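Local atomic coordinates of hypothetical protein (Parabacteroides merdae, PDB entry 4OO3), a protein that is of unconfirmed function but probably acts as an oxidoreductase that binds a nicotinamide cofactor in a Rossmann-fold domain. Residues A[178-192]-A[297-309]. Residues are numbered along the deposited sequence; the frame is centred on the assembly and turned at random.
Sequences PEEPAIVKESVHHLF and VTAKVSVIWNYTF
Trp305 lays the face of its indole against His189, whose CB stands 3.4 Å from the centroid of the six-membered ring in a CH-pi contact almost on the ring normal; the wide indole offers that CB a full face while its rim runs along the backbone of His190, whose O lies at the edge, 3.2 Å from Trp305 CZ3. His190 presents one face to Phe309, which meets it edge-on with the ring planes at 88°. With CG of His190 anti to the carbonyl carbon (chi1 -63°), the imidazole lies alongside Asn306, CD2 3.7 Å from Asn306 CB, and ND1 is hydrogen-bonded to Asp315. An alanine in place of His190 would probably leave Asp315 without this partner and the edge of Phe309 without a face to rest on. Over one face of Tyr307 sits Phe192 CB, 3.5 Å from CZ, while Tyr307 OH is hydrogen-bonded to Gln262. The rings gather toward the C-terminal part of two parallel strands, 183-190 and 297-306, neighbours inside the mixed sheet of the C-terminal domain. Their ladder alternates donors, from Lys185 N to Lys300 O (2.8 Å) and from Ser302 N to Lys185 O. Apolar Ile183, Val301 and Val303 face helix 220-231, as befits a buried side. Long, oppositely charged chains suit the partly exposed face bearing Val188, where Lys300 bends to bring NZ into a salt bridge with Glu186 OE2 (3.6 Å). The hydroxyl of Thr308 supplies a donor, OG1, to Phe192 O (2.7 Å).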
ATOM      1  N   PRO A 178      -4.907  -4.499 -24.545  1.00 45.12           N
ATOM      2  CA  PRO A 178      -5.971  -3.741 -23.891  1.00 47.33           C
ATOM      3  C   PRO A 178      -7.283  -4.520 -23.772  1.00 49.05           C
ATOM      4  O   PRO A 178      -7.955  -4.437 -22.747  1.00 47.19           O
ATOM      5  CB  PRO A 178      -6.143  -2.538 -24.812  1.00 48.78           C
ATOM      6  CG  PRO A 178      -4.789  -2.329 -25.390  1.00 47.72           C
ATOM      7  CD  PRO A 178      -4.235  -3.706 -25.590  1.00 46.26           C
ATOM      8  N   GLU A 179      -7.615  -5.290 -24.806  1.00 56.24           N
ATOM      9  CA  GLU A 179      -8.853  -6.068 -24.843  1.00 59.31           C
ATOM     10  C   GLU A 179      -8.786  -7.269 -23.892  1.00 57.91           C
ATOM     11  O   GLU A 179      -9.787  -7.635 -23.278  1.00 59.01           O
ATOM     12  CB  GLU A 179      -9.165  -6.532 -26.272  1.00 66.10           C
ATOM     13  CG  GLU A 179      -9.041  -5.445 -27.344  1.00 72.16           C
ATOM     14  CD  GLU A 179      -7.677  -5.426 -28.028  1.00 76.81           C
ATOM     15  OE1 GLU A 179      -7.332  -6.414 -28.718  1.00 77.60           O
ATOM     16  OE2 GLU A 179      -6.950  -4.419 -27.884  1.00 74.84           O
ATOM     17  N   GLU A 180      -7.609  -7.878 -23.771  1.00 57.52           N
ATOM     18  CA  GLU A 180      -7.398  -8.946 -22.789  1.00 56.44           C
ATOM     19  C   GLU A 180      -6.027  -8.823 -22.097  1.00 48.79           C
ATOM     20  O   GLU A 180      -5.032  -9.404 -22.541  1.00 48.76           O
ATOM     21  CB  GLU A 180      -7.579 -10.317 -23.439  1.00 61.04           C
ATOM     22  CG  GLU A 180      -8.068 -11.368 -22.460  1.00 70.88           C
ATOM     23  CD  GLU A 180      -8.421 -12.673 -23.137  1.00 85.45           C
ATOM     24  OE1 GLU A 180      -7.509 -13.507 -23.335  1.00 91.48           O
ATOM     25  OE2 GLU A 180      -9.614 -12.864 -23.460  1.00 85.06           O
ATOM     26  N   PRO A 181      -5.973  -8.046 -21.007  1.00 42.30           N
ATOM     27  CA  PRO A 181      -4.726  -7.824 -20.276  1.00 40.20           C
ATOM     28  C   PRO A 181      -4.093  -9.109 -19.763  1.00 38.13           C
ATOM     29  O   PRO A 181      -4.803 -10.049 -19.425  1.00 36.16           O
ATOM     30  CB  PRO A 181      -5.160  -6.955 -19.101  1.00 39.88           C
ATOM     31  CG  PRO A 181      -6.375  -6.246 -19.586  1.00 40.94           C
ATOM     32  CD  PRO A 181      -7.075  -7.227 -20.474  1.00 41.77           C
ATOM     33  N   ALA A 182      -2.764  -9.130 -19.716  1.00 38.16           N
ATOM     34  CA  ALA A 182      -2.005 -10.286 -19.233  1.00 37.46           C
ATOM     35  C   ALA A 182      -1.874 -10.277 -17.713  1.00 35.59           C
ATOM     36  O   ALA A 182      -1.583 -11.303 -17.104  1.00 32.81           O
ATOM     37  CB  ALA A 182      -0.624 -10.320 -19.879  1.00 38.30           C
ATOM     38  N   ILE A 183      -2.063  -9.109 -17.105  1.00 36.03           N
ATOM     39  CA  ILE A 183      -2.026  -8.978 -15.657  1.00 36.17           C
ATOM     40  C   ILE A 183      -3.279  -8.212 -15.255  1.00 37.46           C
ATOM     41  O   ILE A 183      -3.598  -7.186 -15.852  1.00 37.92           O
ATOM     42  CB  ILE A 183      -0.735  -8.281 -15.169  1.00 35.62           C
ATOM     43  CG1 ILE A 183       0.500  -9.054 -15.652  1.00 36.72           C
ATOM     44  CG2 ILE A 183      -0.720  -8.189 -13.652  1.00 33.42           C
ATOM     45  CD1 ILE A 183       1.829  -8.413 -15.305  1.00 36.80           C
ATOM     46  N   VAL A 184      -4.007  -8.746 -14.273  1.00 37.61           N
ATOM     47  CA  VAL A 184      -5.284  -8.186 -13.835  1.00 33.77           C
ATOM     48  C   VAL A 184      -5.373  -8.282 -12.312  1.00 33.79           C
ATOM     49  O   VAL A 184      -5.213  -9.369 -11.776  1.00 32.26           O
ATOM     50  CB  VAL A 184      -6.468  -8.958 -14.456  1.00 34.65           C
ATOM     51  CG1 VAL A 184      -7.795  -8.420 -13.936  1.00 34.76           C
ATOM     52  CG2 VAL A 184      -6.429  -8.885 -15.981  1.00 34.91           C
ATOM     53  N   LYS A 185      -5.620  -7.154 -11.632  1.00 32.90           N
ATOM     54  CA  LYS A 185      -5.815  -7.115 -10.163  1.00 33.16           C
ATOM     55  C   LYS A 185      -7.019  -6.259  -9.774  1.00 34.76           C
ATOM     56  O   LYS A 185      -7.083  -5.071 -10.095  1.00 34.45           O
ATOM     57  CB  LYS A 185      -4.577  -6.574  -9.454  1.00 31.15           C
ATOM     58  CG  LYS A 185      -3.364  -7.454  -9.657  1.00 33.58           C
ATOM     59  CD  LYS A 185      -2.140  -6.956  -8.910  1.00 32.88           C
ATOM     60  CE  LYS A 185      -0.928  -7.794  -9.285  1.00 32.56           C
ATOM     61  NZ  LYS A 185      -1.033  -9.196  -8.797  1.00 33.40           N
ATOM     62  N   GLU A 186      -7.969  -6.872  -9.081  1.00 35.07           N
ATOM     63  CA  GLU A 186      -9.225  -6.214  -8.749  1.00 38.15           C
ATOM     64  C   GLU A 186      -9.509  -6.398  -7.264  1.00 36.05           C
ATOM     65  O   GLU A 186      -9.528  -7.523  -6.771  1.00 34.78           O
ATOM     66  CB  GLU A 186     -10.357  -6.800  -9.590  1.00 42.31           C
ATOM     67  CG  GLU A 186     -10.209  -6.536 -11.084  1.00 48.69           C
ATOM     68  CD  GLU A 186     -11.208  -7.307 -11.932  1.00 59.62           C
ATOM     69  OE1 GLU A 186     -11.365  -8.535 -11.721  1.00 65.48           O
ATOM     70  OE2 GLU A 186     -11.825  -6.684 -12.826  1.00 60.47           O
ATOM     71  N   SER A 187      -9.711  -5.288  -6.558  1.00 33.97           N
ATOM     72  CA  SER A 187      -9.980  -5.318  -5.126  1.00 33.99           C
ATOM     73  C   SER A 187     -11.295  -4.629  -4.823  1.00 34.89           C
ATOM     74  O   SER A 187     -11.637  -3.629  -5.453  1.00 38.27           O
ATOM     75  CB  SER A 187      -8.862  -4.621  -4.352  1.00 31.12           C
ATOM     76  OG  SER A 187      -7.603  -5.140  -4.708  1.00 31.66           O
ATOM     77  N   VAL A 188     -12.028  -5.182  -3.861  1.00 35.47           N
ATOM     78  CA  VAL A 188     -13.207  -4.538  -3.296  1.00 36.25           C
ATOM     79  C   VAL A 188     -12.956  -4.363  -1.800  1.00 37.59           C
ATOM     80  O   VAL A 188     -12.841  -5.351  -1.067  1.00 36.88           O
ATOM     81  CB  VAL A 188     -14.474  -5.381  -3.510  1.00 39.25           C
ATOM     82  CG1 VAL A 188     -15.704  -4.647  -2.989  1.00 39.73           C
ATOM     83  CG2 VAL A 188     -14.635  -5.730  -4.984  1.00 40.54           C
ATOM     84  N   HIS A 189     -12.855  -3.106  -1.368  1.00 36.37           N
ATOM     85  CA  HIS A 189     -12.646  -2.753   0.034  1.00 35.59           C
ATOM     86  C   HIS A 189     -13.898  -2.104   0.595  1.00 35.85           C
ATOM     87  O   HIS A 189     -14.806  -1.765  -0.151  1.00 36.12           O
ATOM     88  CB  HIS A 189     -11.465  -1.795   0.163  1.00 34.80           C
ATOM     89  CG  HIS A 189     -10.156  -2.421  -0.198  1.00 34.49           C
ATOM     90  ND1 HIS A 189      -9.500  -3.299   0.636  1.00 34.49           N
ATOM     91  CD2 HIS A 189      -9.391  -2.313  -1.310  1.00 34.90           C
ATOM     92  CE1 HIS A 189      -8.384  -3.703   0.055  1.00 33.95           C
ATOM     93  NE2 HIS A 189      -8.293  -3.119  -1.126  1.00 33.20           N
ATOM     94  N   HIS A 190     -13.938  -1.931   1.913  1.00 37.91           N
ATOM     95  CA  HIS A 190     -15.125  -1.409   2.587  1.00 39.40           C
ATOM     96  C   HIS A 190     -14.801  -0.301   3.587  1.00 39.21           C
ATOM     97  O   HIS A 190     -13.830  -0.390   4.330  1.00 37.74           O
ATOM     98  CB  HIS A 190     -15.898  -2.554   3.235  1.00 40.60           C
ATOM     99  CG  HIS A 190     -16.423  -3.538   2.240  1.00 41.55           C
ATOM    100  ND1 HIS A 190     -15.677  -4.604   1.786  1.00 40.42           N
ATOM    101  CD2 HIS A 190     -17.595  -3.583   1.564  1.00 42.48           C
ATOM    102  CE1 HIS A 190     -16.380  -5.280   0.895  1.00 40.98           C
ATOM    103  NE2 HIS A 190     -17.545  -4.680   0.738  1.00 41.64           N
ATOM    104  N   LEU A 191     -15.621   0.751   3.580  1.00 40.63           N
ATOM    105  CA  LEU A 191     -15.346   1.958   4.364  1.00 39.67           C
ATOM    106  C   LEU A 191     -15.606   1.714   5.839  1.00 42.29           C
ATOM    107  O   LEU A 191     -14.837   2.167   6.689  1.00 50.11           O
ATOM    108  CB  LEU A 191     -16.202   3.129   3.874  1.00 39.66           C
ATOM    109  CG  LEU A 191     -15.994   3.563   2.417  1.00 38.19           C
ATOM    110  CD1 LEU A 191     -17.223   4.274   1.878  1.00 38.72           C
ATOM    111  CD2 LEU A 191     -14.761   4.438   2.279  1.00 37.46           C
ATOM    112  N   PHE A 192     -16.676   0.985   6.133  1.00 46.72           N
ATOM    113  CA  PHE A 192     -17.096   0.725   7.503  1.00 52.64           C
ATOM    114  C   PHE A 192     -16.979  -0.757   7.858  1.00 55.52           C
ATOM    115  O   PHE A 192     -17.565  -1.615   7.190  1.00 54.22           O
ATOM    116  CB  PHE A 192     -18.543   1.183   7.708  1.00 53.73           C
ATOM    117  CG  PHE A 192     -19.029   1.009   9.116  1.00 56.28           C
ATOM    118  CD1 PHE A 192     -18.423   1.699  10.154  1.00 56.07           C
ATOM    119  CD2 PHE A 192     -20.071   0.142   9.408  1.00 59.27           C
ATOM    120  CE1 PHE A 192     -18.854   1.541  11.458  1.00 58.70           C
ATOM    121  CE2 PHE A 192     -20.510  -0.020  10.713  1.00 60.83           C
ATOM    122  CZ  PHE A 192     -19.901   0.682  11.741  1.00 61.29           C
ATOM    123  N   VAL A 297       3.696  -5.016 -21.682  1.00 37.06           N
ATOM    124  CA  VAL A 297       2.722  -5.908 -21.049  1.00 34.81           C
ATOM    125  C   VAL A 297       1.512  -5.106 -20.594  1.00 33.63           C
ATOM    126  O   VAL A 297       1.657  -4.160 -19.829  1.00 34.84           O
ATOM    127  CB  VAL A 297       3.331  -6.625 -19.823  1.00 33.32           C
ATOM    128  CG1 VAL A 297       2.310  -7.559 -19.182  1.00 32.07           C
ATOM    129  CG2 VAL A 297       4.580  -7.390 -20.223  1.00 34.01           C
ATOM    130  N   THR A 298       0.323  -5.484 -21.056  1.00 34.35           N
ATOM    131  CA  THR A 298      -0.898  -4.807 -20.645  1.00 35.66           C
ATOM    132  C   THR A 298      -1.333  -5.289 -19.256  1.00 35.57           C
ATOM    133  O   THR A 298      -1.576  -6.480 -19.047  1.00 33.42           O
ATOM    134  CB  THR A 298      -2.047  -5.030 -21.646  1.00 37.49           C
ATOM    135  OG1 THR A 298      -1.671  -4.532 -22.937  1.00 38.14           O
ATOM    136  CG2 THR A 298      -3.300  -4.309 -21.187  1.00 38.29           C
ATOM    137  N   ALA A 299      -1.410  -4.351 -18.315  1.00 35.26           N
ATOM    138  CA  ALA A 299      -1.872  -4.625 -16.970  1.00 34.19           C
ATOM    139  C   ALA A 299      -3.182  -3.889 -16.725  1.00 33.95           C
ATOM    140  O   ALA A 299      -3.436  -2.849 -17.329  1.00 35.46           O
ATOM    141  CB  ALA A 299      -0.822  -4.196 -15.959  1.00 33.34           C
ATOM    142  N   LYS A 300      -4.013  -4.440 -15.848  1.00 33.95           N
ATOM    143  CA  LYS A 300      -5.267  -3.803 -15.459  1.00 36.88           C
ATOM    144  C   LYS A 300      -5.383  -3.849 -13.944  1.00 35.61           C
ATOM    145  O   LYS A 300      -5.307  -4.921 -13.351  1.00 35.86           O
ATOM    146  CB  LYS A 300      -6.452  -4.529 -16.098  1.00 40.73           C
ATOM    147  CG  LYS A 300      -7.821  -4.263 -15.462  1.00 45.32           C
ATOM    148  CD  LYS A 300      -8.776  -3.530 -16.391  1.00 48.92           C
ATOM    149  CE  LYS A 300     -10.195  -3.476 -15.842  1.00 55.34           C
ATOM    150  NZ  LYS A 300     -10.798  -4.830 -15.695  1.00 62.56           N
ATOM    151  N   VAL A 301      -5.567  -2.693 -13.314  1.00 32.13           N
ATOM    152  CA  VAL A 301      -5.816  -2.663 -11.879  1.00 30.09           C
ATOM    153  C   VAL A 301      -7.113  -1.938 -11.579  1.00 30.04           C
ATOM    154  O   VAL A 301      -7.480  -0.992 -12.277  1.00 29.28           O
ATOM    155  CB  VAL A 301      -4.660  -2.024 -11.085  1.00 28.48           C
ATOM    156  CG1 VAL A 301      -3.358  -2.755 -11.370  1.00 27.63           C
ATOM    157  CG2 VAL A 301      -4.530  -0.543 -11.395  1.00 28.71           C
ATOM    158  N   SER A 302      -7.793  -2.381 -10.526  1.00 29.57           N
ATOM    159  CA  SER A 302      -9.105  -1.864 -10.193  1.00 31.95           C
ATOM    160  C   SER A 302      -9.361  -1.891  -8.680  1.00 32.79           C
ATOM    161  O   SER A 302      -8.961  -2.829  -7.981  1.00 28.10           O
ATOM    162  CB  SER A 302     -10.161  -2.693 -10.927  1.00 33.63           C
ATOM    163  OG  SER A 302     -11.460  -2.334 -10.517  1.00 37.37           O
ATOM    164  N   VAL A 303     -10.036  -0.851  -8.189  1.00 35.29           N
ATOM    165  CA  VAL A 303     -10.359  -0.727  -6.773  1.00 36.25           C
ATOM    166  C   VAL A 303     -11.782  -0.209  -6.611  1.00 36.70           C
ATOM    167  O   VAL A 303     -12.143   0.809  -7.189  1.00 37.60           O
ATOM    168  CB  VAL A 303      -9.399   0.233  -6.038  1.00 37.67           C
ATOM    169  CG1 VAL A 303      -9.809   0.368  -4.577  1.00 39.63           C
ATOM    170  CG2 VAL A 303      -7.956  -0.258  -6.133  1.00 37.16           C
ATOM    171  N   ILE A 304     -12.578  -0.930  -5.825  1.00 36.10           N
ATOM    172  CA  ILE A 304     -13.906  -0.495  -5.438  1.00 36.17           C
ATOM    173  C   ILE A 304     -13.971  -0.370  -3.911  1.00 35.43           C
ATOM    174  O   ILE A 304     -13.492  -1.241  -3.186  1.00 33.72           O
ATOM    175  CB  ILE A 304     -14.988  -1.476  -5.940  1.00 38.45           C
ATOM    176  CG1 ILE A 304     -15.051  -1.431  -7.474  1.00 39.30           C
ATOM    177  CG2 ILE A 304     -16.343  -1.148  -5.318  1.00 39.35           C
ATOM    178  CD1 ILE A 304     -16.016  -2.406  -8.112  1.00 40.95           C
ATOM    179  N   TRP A 305     -14.559   0.728  -3.444  1.00 34.08           N
ATOM    180  CA  TRP A 305     -14.845   0.936  -2.038  1.00 32.00           C
ATOM    181  C   TRP A 305     -16.353   0.980  -1.837  1.00 34.94           C
ATOM    182  O   TRP A 305     -17.019   1.948  -2.213  1.00 34.94           O
ATOM    183  CB  TRP A 305     -14.209   2.241  -1.548  1.00 32.31           C
ATOM    184  CG  TRP A 305     -12.742   2.114  -1.219  1.00 29.97           C
ATOM    185  CD1 TRP A 305     -11.691   2.296  -2.066  1.00 30.27           C
ATOM    186  CD2 TRP A 305     -12.180   1.770   0.048  1.00 30.14           C
ATOM    187  NE1 TRP A 305     -10.504   2.087  -1.405  1.00 30.93           N
ATOM    188  CE2 TRP A 305     -10.778   1.757  -0.105  1.00 30.12           C
ATOM    189  CE3 TRP A 305     -12.726   1.456   1.299  1.00 30.24           C
ATOM    190  CZ2 TRP A 305      -9.915   1.460   0.948  1.00 30.16           C
ATOM    191  CZ3 TRP A 305     -11.868   1.156   2.342  1.00 30.14           C
ATOM    192  CH2 TRP A 305     -10.477   1.161   2.162  1.00 29.45           C
ATOM    193  N   ASN A 306     -16.899  -0.081  -1.263  1.00 35.56           N
ATOM    194  CA  ASN A 306     -18.286  -0.067  -0.847  1.00 39.52           C
ATOM    195  C   ASN A 306     -18.369   0.360   0.614  1.00 37.79           C
ATOM    196  O   ASN A 306     -17.344   0.473   1.291  1.00 35.65           O
ATOM    197  CB  ASN A 306     -18.934  -1.431  -1.089  1.00 40.21           C
ATOM    198  CG  ASN A 306     -19.115  -1.728  -2.566  1.00 42.70           C
ATOM    199  OD1 ASN A 306     -19.470  -0.847  -3.354  1.00 44.50           O
ATOM    200  ND2 ASN A 306     -18.873  -2.971  -2.951  1.00 43.60           N
ATOM    201  N   TYR A 307     -19.582   0.617   1.092  1.00 40.40           N
ATOM    202  CA  TYR A 307     -19.755   1.089   2.455  1.00 42.07           C
ATOM    203  C   TYR A 307     -19.424  -0.010   3.453  1.00 43.38           C
ATOM    204  O   TYR A 307     -18.530   0.136   4.280  1.00 43.08           O
ATOM    205  CB  TYR A 307     -21.168   1.616   2.719  1.00 44.28           C
ATOM    206  CG  TYR A 307     -21.284   2.104   4.142  1.00 47.28           C
ATOM    207  CD1 TYR A 307     -20.563   3.216   4.562  1.00 47.63           C
ATOM    208  CD2 TYR A 307     -22.049   1.424   5.082  1.00 51.81           C
ATOM    209  CE1 TYR A 307     -20.619   3.657   5.866  1.00 50.12           C
ATOM    210  CE2 TYR A 307     -22.117   1.863   6.392  1.00 54.94           C
ATOM    211  CZ  TYR A 307     -21.397   2.981   6.775  1.00 55.10           C
ATOM    212  OH  TYR A 307     -21.440   3.433   8.070  1.00 61.19           O
ATOM    213  N   THR A 308     -20.155  -1.111   3.378  1.00 49.81           N
ATOM    214  CA  THR A 308     -19.921  -2.220   4.287  1.00 55.00           C
ATOM    215  C   THR A 308     -20.405  -3.508   3.644  1.00 56.44           C
ATOM    216  O   THR A 308     -21.171  -3.477   2.680  1.00 56.85           O
ATOM    217  CB  THR A 308     -20.600  -1.980   5.654  1.00 55.78           C
ATOM    218  OG1 THR A 308     -19.977  -2.795   6.652  1.00 56.39           O
ATOM    219  CG2 THR A 308     -22.104  -2.270   5.597  1.00 55.16           C
ATOM    220  N   PHE A 309     -19.942  -4.634   4.175  1.00 63.84           N
ATOM    221  CA  PHE A 309     -20.277  -5.945   3.617  1.00 69.70           C
ATOM    222  C   PHE A 309     -21.375  -6.626   4.427  1.00 72.65           C
ATOM    223  O   PHE A 309     -21.465  -6.423   5.642  1.00 69.14           O
ATOM    224  CB  PHE A 309     -19.039  -6.855   3.531  1.00 65.53           C
ATOM    225  CG  PHE A 309     -18.190  -6.877   4.781  1.00 62.92           C
ATOM    226  CD1 PHE A 309     -18.550  -7.650   5.876  1.00 65.58           C
ATOM    227  CD2 PHE A 309     -17.016  -6.142   4.849  1.00 58.78           C
ATOM    228  CE1 PHE A 309     -17.764  -7.677   7.015  1.00 62.48           C
ATOM    229  CE2 PHE A 309     -16.224  -6.165   5.986  1.00 58.67           C
ATOM    230  CZ  PHE A 309     -16.601  -6.933   7.070  1.00 61.04           C
TER
HETATM  231  O   HOH W   1     -12.190  -3.789  -8.386  1.00 40.22           O